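Local atomic coordinates of NS6 protease (Murine norovirus 1, PDB entry 4ASH), a protein that is a chymotrypsin-like cysteine protease of a norovirus, which probably cleaves the viral polyprotein to release its mature products. Residues F14-W18 with T29-P35; W21-H25 with F62-R67. The protein carries 1 engineered substitution. All coordinates share one frame; numbering follows the deposited sequence.

Interactions 1 and 2, their centres about 17 Å apart, brace opposite ends of the hairpin of strands 17-21 and 26-30, an example of a sheet held at both ends of its strands. Interaction 1 ties the turn leading into the first strand to the loop leaving the second, whereas interaction 2 joins the loop between those strands to the chain leaving strand 57-62. Both are partly buried, but interaction 1 lies nearer the middle of the molecule, about 10 Å from the chain centre against about 16 Å. It combines small side chains, a water bridge and one ring, while interaction 2 sets a buried aromatic cluster beside a largely backbone hydrogen-bond network running from buried Gly24 out to partly exposed His25.

Interaction 1: residues F14-W18 with T29-P35; sequences FGTGW and TAKHVAP
With CG trans to the backbone N (chi1 -165°), Phe14 carries its ring across to Pro35. There Pro35 CD sits over one ring face, 3.3 Å from Phe14 CE2, in a CH-pi contact displaced toward the rim. A similar torsion in Thr29, -173°, swings the hydroxyl to the hairpin partner, where Thr29 OG1 donates to Trp18 O at 2.7 Å from a position tilted out of the carbonyl plane. Thr29 CG2 meanwhile rests against Phe14 CE2.

Phe14 to Gly17 form a type II' beta turn, with Gly15 at positive phi pressed on the opposing chain. Two groups of this turn converge on Val33 O: Thr16 N donates a 2.9 Å hydrogen bond along an in-plane lone pair, and Gly15 CA approaches to 3.2 Å in a CA-H...O contact. Val33 CB packs on Gly17 N at 3.6 Å. Toward the outside, a water bridges the chains, lying 2.7 Å from Thr16 OG1 and donating to His32 O.

His32 ND1 is hydrogen-bonded to Asp56 OD2, probably the histidine-acid pair as in this family; Ala141, touching His32, occupies the expected nucleophile position and is probably the engineered substitution. The bond to Val33 O and the water tie the loop bearing His32 to the turn, while Thr29 OG1 to Trp18 O links the adjoining strands and Pro35 adds an apolar contact on one face of Phe14.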
# COMPACT_ATOMS: atom_id res chain seq x y z
N PHE A 14 5.33 -8.18 7.25
CA PHE A 14 6.43 -7.25 7.43
C PHE A 14 6.17 -6.42 8.67
O PHE A 14 5.18 -5.71 8.75
CB PHE A 14 6.54 -6.33 6.20
CG PHE A 14 7.84 -5.59 6.11
CD1 PHE A 14 9.02 -6.28 5.89
CD2 PHE A 14 7.88 -4.21 6.25
CE1 PHE A 14 10.22 -5.60 5.81
CE2 PHE A 14 9.09 -3.52 6.17
CZ PHE A 14 10.26 -4.23 5.95
N GLY A 15 7.07 -6.51 9.65
CA GLY A 15 6.88 -5.79 10.89
C GLY A 15 5.57 -6.21 11.51
O GLY A 15 5.29 -7.41 11.64
N THR A 16 4.75 -5.23 11.87
CA THR A 16 3.44 -5.48 12.47
C THR A 16 2.32 -5.43 11.43
O THR A 16 1.14 -5.29 11.77
CB THR A 16 3.16 -4.50 13.61
OG1 THR A 16 3.28 -3.15 13.14
CG2 THR A 16 4.13 -4.72 14.76
N GLY A 17 2.69 -5.58 10.15
CA GLY A 17 1.71 -5.59 9.09
C GLY A 17 2.16 -6.40 7.89
O GLY A 17 2.62 -7.55 8.02
N TRP A 18 2.05 -5.79 6.72
CA TRP A 18 2.32 -6.44 5.45
C TRP A 18 3.06 -5.47 4.55
O TRP A 18 3.13 -4.28 4.84
CB TRP A 18 1.02 -6.86 4.78
CG TRP A 18 0.24 -7.77 5.66
CD1 TRP A 18 -0.60 -7.41 6.67
CD2 TRP A 18 0.24 -9.19 5.61
NE1 TRP A 18 -1.12 -8.54 7.27
CE2 TRP A 18 -0.62 -9.64 6.63
CE3 TRP A 18 0.89 -10.14 4.81
CZ2 TRP A 18 -0.85 -10.99 6.86
CZ3 TRP A 18 0.65 -11.48 5.04
CH2 TRP A 18 -0.21 -11.89 6.06
N THR A 29 5.47 -0.55 1.83
CA THR A 29 4.73 -0.89 3.04
C THR A 29 4.24 0.39 3.71
O THR A 29 4.52 1.50 3.25
CB THR A 29 5.61 -1.72 4.02
OG1 THR A 29 4.82 -2.18 5.14
CG2 THR A 29 6.76 -0.88 4.55
N ALA A 30 3.51 0.24 4.81
CA ALA A 30 3.11 1.35 5.64
C ALA A 30 4.24 1.65 6.62
O ALA A 30 4.71 0.77 7.32
CB ALA A 30 1.84 1.00 6.40
N LYS A 31 4.69 2.90 6.66
CA LYS A 31 5.74 3.29 7.59
C LYS A 31 5.50 2.81 9.02
O LYS A 31 6.41 2.29 9.69
CB LYS A 31 5.96 4.81 7.56
CG LYS A 31 7.17 5.24 8.38
CD LYS A 31 7.39 6.74 8.33
CE LYS A 31 8.65 7.12 9.09
NZ LYS A 31 9.10 8.50 8.76
N HIS A 32 4.26 2.94 9.49
CA HIS A 32 3.96 2.64 10.89
C HIS A 32 4.03 1.17 11.27
O HIS A 32 4.00 0.85 12.46
CB HIS A 32 2.63 3.26 11.33
CG HIS A 32 1.41 2.52 10.88
ND1 HIS A 32 0.77 2.78 9.69
CD2 HIS A 32 0.69 1.54 11.49
CE1 HIS A 32 -0.28 1.98 9.57
NE2 HIS A 32 -0.35 1.23 10.66
N VAL A 33 4.12 0.26 10.29
CA VAL A 33 4.22 -1.16 10.62
C VAL A 33 5.64 -1.68 10.47
O VAL A 33 5.97 -2.76 10.95
CB VAL A 33 3.26 -2.06 9.78
CG1 VAL A 33 1.82 -1.57 9.86
CG2 VAL A 33 3.74 -2.18 8.33
N ALA A 34 6.50 -0.90 9.81
CA ALA A 34 7.81 -1.41 9.43
C ALA A 34 8.72 -1.66 10.63
O ALA A 34 8.60 -1.00 11.66
CB ALA A 34 8.48 -0.45 8.46
N PRO A 35 9.63 -2.64 10.49
CA PRO A 35 10.67 -2.83 11.50
C PRO A 35 11.48 -1.55 11.62
O PRO A 35 11.49 -0.75 10.68
CB PRO A 35 11.55 -3.93 10.89
CG PRO A 35 10.66 -4.66 9.95
CD PRO A 35 9.74 -3.60 9.38
O HOH W 1 5.17 -1.48 14.17

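Interaction 2: residues W21-H25 with F62-R67; sequences WVSGH and FTSAVR
Trp21 and Arg67 meet through a CH-pi contact: Arg67 CG stands over one face of the indole, almost on the normal of the five-membered ring and 3.8 Å from its centroid. The arginine chain bends at chi2 and chi3 (-79° and -53°), which brings Arg67 NH1 to 3.8 Å from Trp21 CD1, the guanidinium plane steeply inclined to the indole. Its charge is directed elsewhere, Arg67 NE pairing with Asp69 and Arg67 NH1 with Ser9 O. The far end of the indole is the tightly packed part of the contact. Trp21 CH2 reaches Val66 CB at 3.5 Å and also meets Phe62 CE1 at 3.8 Å, the two rings lying oblique to each other. Val66 CG2 in turn covers a face of Phe62, and Phe42 and Phe27 extend the cluster around Trp21.

The backbones close alongside. Gly24 O accepts twice, from Val66 N at 2.8 Å and, in a straighter but longer bond, from Arg67 N at 3.2 Å. Next in the chain, His25 O takes the N-H of Phe62, and Ser23 OG receives the N-H of His25 in an ST turn.

Toward solvent the fit is looser. His25, partly exposed, lies beside the exposed Thr63 and Ser64. Two restraints help to orient its imidazole: Ala65 CB lies over one face in a CH-pi contact, and His25 ND1 donates to Phe62 O at 2.8 Å, meeting the carbonyl nearly end-on with the oxygen close to the ring plane. This use of ND1 implies a proton there, whatever the state of NE2. Inside, then, aromatic and aliphatic packing is joined by the paired bonds to Gly24 O, while nearer solvent the His25 ring relies on a directional bond and a methyl contact.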
# COMPACT_ATOMS: atom_id res chain seq x y z
N TRP A 21 5.70 -6.49 -2.98
CA TRP A 21 6.75 -6.37 -3.99
C TRP A 21 6.22 -5.77 -5.28
O TRP A 21 5.51 -6.43 -6.04
CB TRP A 21 7.38 -7.74 -4.29
CG TRP A 21 8.15 -8.26 -3.14
CD1 TRP A 21 7.73 -9.17 -2.21
CD2 TRP A 21 9.48 -7.88 -2.75
NE1 TRP A 21 8.72 -9.39 -1.28
CE2 TRP A 21 9.80 -8.61 -1.58
CE3 TRP A 21 10.42 -6.98 -3.27
CZ2 TRP A 21 11.03 -8.47 -0.93
CZ3 TRP A 21 11.64 -6.85 -2.62
CH2 TRP A 21 11.93 -7.58 -1.46
N VAL A 22 6.57 -4.51 -5.53
CA VAL A 22 6.22 -3.85 -6.78
C VAL A 22 7.05 -4.45 -7.92
O VAL A 22 6.59 -4.56 -9.06
CB VAL A 22 6.47 -2.34 -6.69
CG1 VAL A 22 6.12 -1.65 -8.02
CG2 VAL A 22 5.63 -1.76 -5.58
N SER A 23 8.27 -4.85 -7.59
CA SER A 23 9.15 -5.51 -8.55
C SER A 23 10.08 -6.38 -7.76
O SER A 23 9.99 -6.44 -6.54
CB SER A 23 9.99 -4.48 -9.31
OG SER A 23 10.95 -3.88 -8.45
N GLY A 24 11.01 -7.05 -8.43
CA GLY A 24 11.99 -7.82 -7.69
C GLY A 24 12.91 -6.98 -6.82
O GLY A 24 13.58 -7.53 -5.93
N HIS A 25 12.96 -5.67 -7.10
CA HIS A 25 13.84 -4.74 -6.41
C HIS A 25 13.11 -3.82 -5.43
O HIS A 25 13.74 -3.20 -4.59
CB HIS A 25 14.56 -3.83 -7.43
CG HIS A 25 15.49 -4.56 -8.36
ND1 HIS A 25 16.85 -4.58 -8.19
CD2 HIS A 25 15.24 -5.28 -9.48
CE1 HIS A 25 17.41 -5.29 -9.16
NE2 HIS A 25 16.45 -5.72 -9.96
N PHE A 62 16.19 -2.40 -3.41
CA PHE A 62 17.31 -3.32 -3.28
C PHE A 62 18.13 -3.31 -4.56
O PHE A 62 17.60 -3.58 -5.63
CB PHE A 62 16.80 -4.73 -2.98
CG PHE A 62 16.07 -4.85 -1.67
CD1 PHE A 62 14.72 -4.52 -1.59
CD2 PHE A 62 16.72 -5.30 -0.53
CE1 PHE A 62 14.03 -4.62 -0.39
CE2 PHE A 62 16.05 -5.39 0.67
CZ PHE A 62 14.70 -5.05 0.74
N THR A 63 19.41 -3.00 -4.44
CA THR A 63 20.32 -2.98 -5.59
C THR A 63 20.28 -4.29 -6.36
O THR A 63 20.24 -4.31 -7.60
CB THR A 63 21.75 -2.69 -5.14
OG1 THR A 63 21.78 -1.47 -4.39
CG2 THR A 63 22.66 -2.55 -6.35
N SER A 64 20.34 -5.40 -5.63
CA SER A 64 20.22 -6.72 -6.22
C SER A 64 18.82 -7.24 -5.96
O SER A 64 18.32 -7.11 -4.85
CB SER A 64 21.23 -7.69 -5.60
OG SER A 64 22.55 -7.26 -5.87
N ALA A 65 18.20 -7.83 -6.97
CA ALA A 65 16.81 -8.29 -6.82
C ALA A 65 16.69 -9.27 -5.66
O ALA A 65 17.53 -10.17 -5.49
CB ALA A 65 16.31 -8.92 -8.09
N VAL A 66 15.64 -9.08 -4.86
CA VAL A 66 15.30 -10.06 -3.82
C VAL A 66 14.32 -11.11 -4.35
O VAL A 66 14.40 -12.30 -3.99
CB VAL A 66 14.69 -9.35 -2.60
CG1 VAL A 66 14.25 -10.37 -1.54
CG2 VAL A 66 15.66 -8.32 -2.02
N ARG A 67 13.38 -10.68 -5.19
CA ARG A 67 12.41 -11.58 -5.80
C ARG A 67 12.51 -11.53 -7.33
O ARG A 67 11.68 -10.91 -7.99
CB ARG A 67 10.98 -11.21 -5.38
CG ARG A 67 10.66 -11.43 -3.89
CD ARG A 67 10.36 -12.90 -3.57
NE ARG A 67 9.32 -13.46 -4.43
CZ ARG A 67 8.01 -13.43 -4.17
NH1 ARG A 67 7.53 -12.87 -3.06
NH2 ARG A 67 7.17 -13.97 -5.04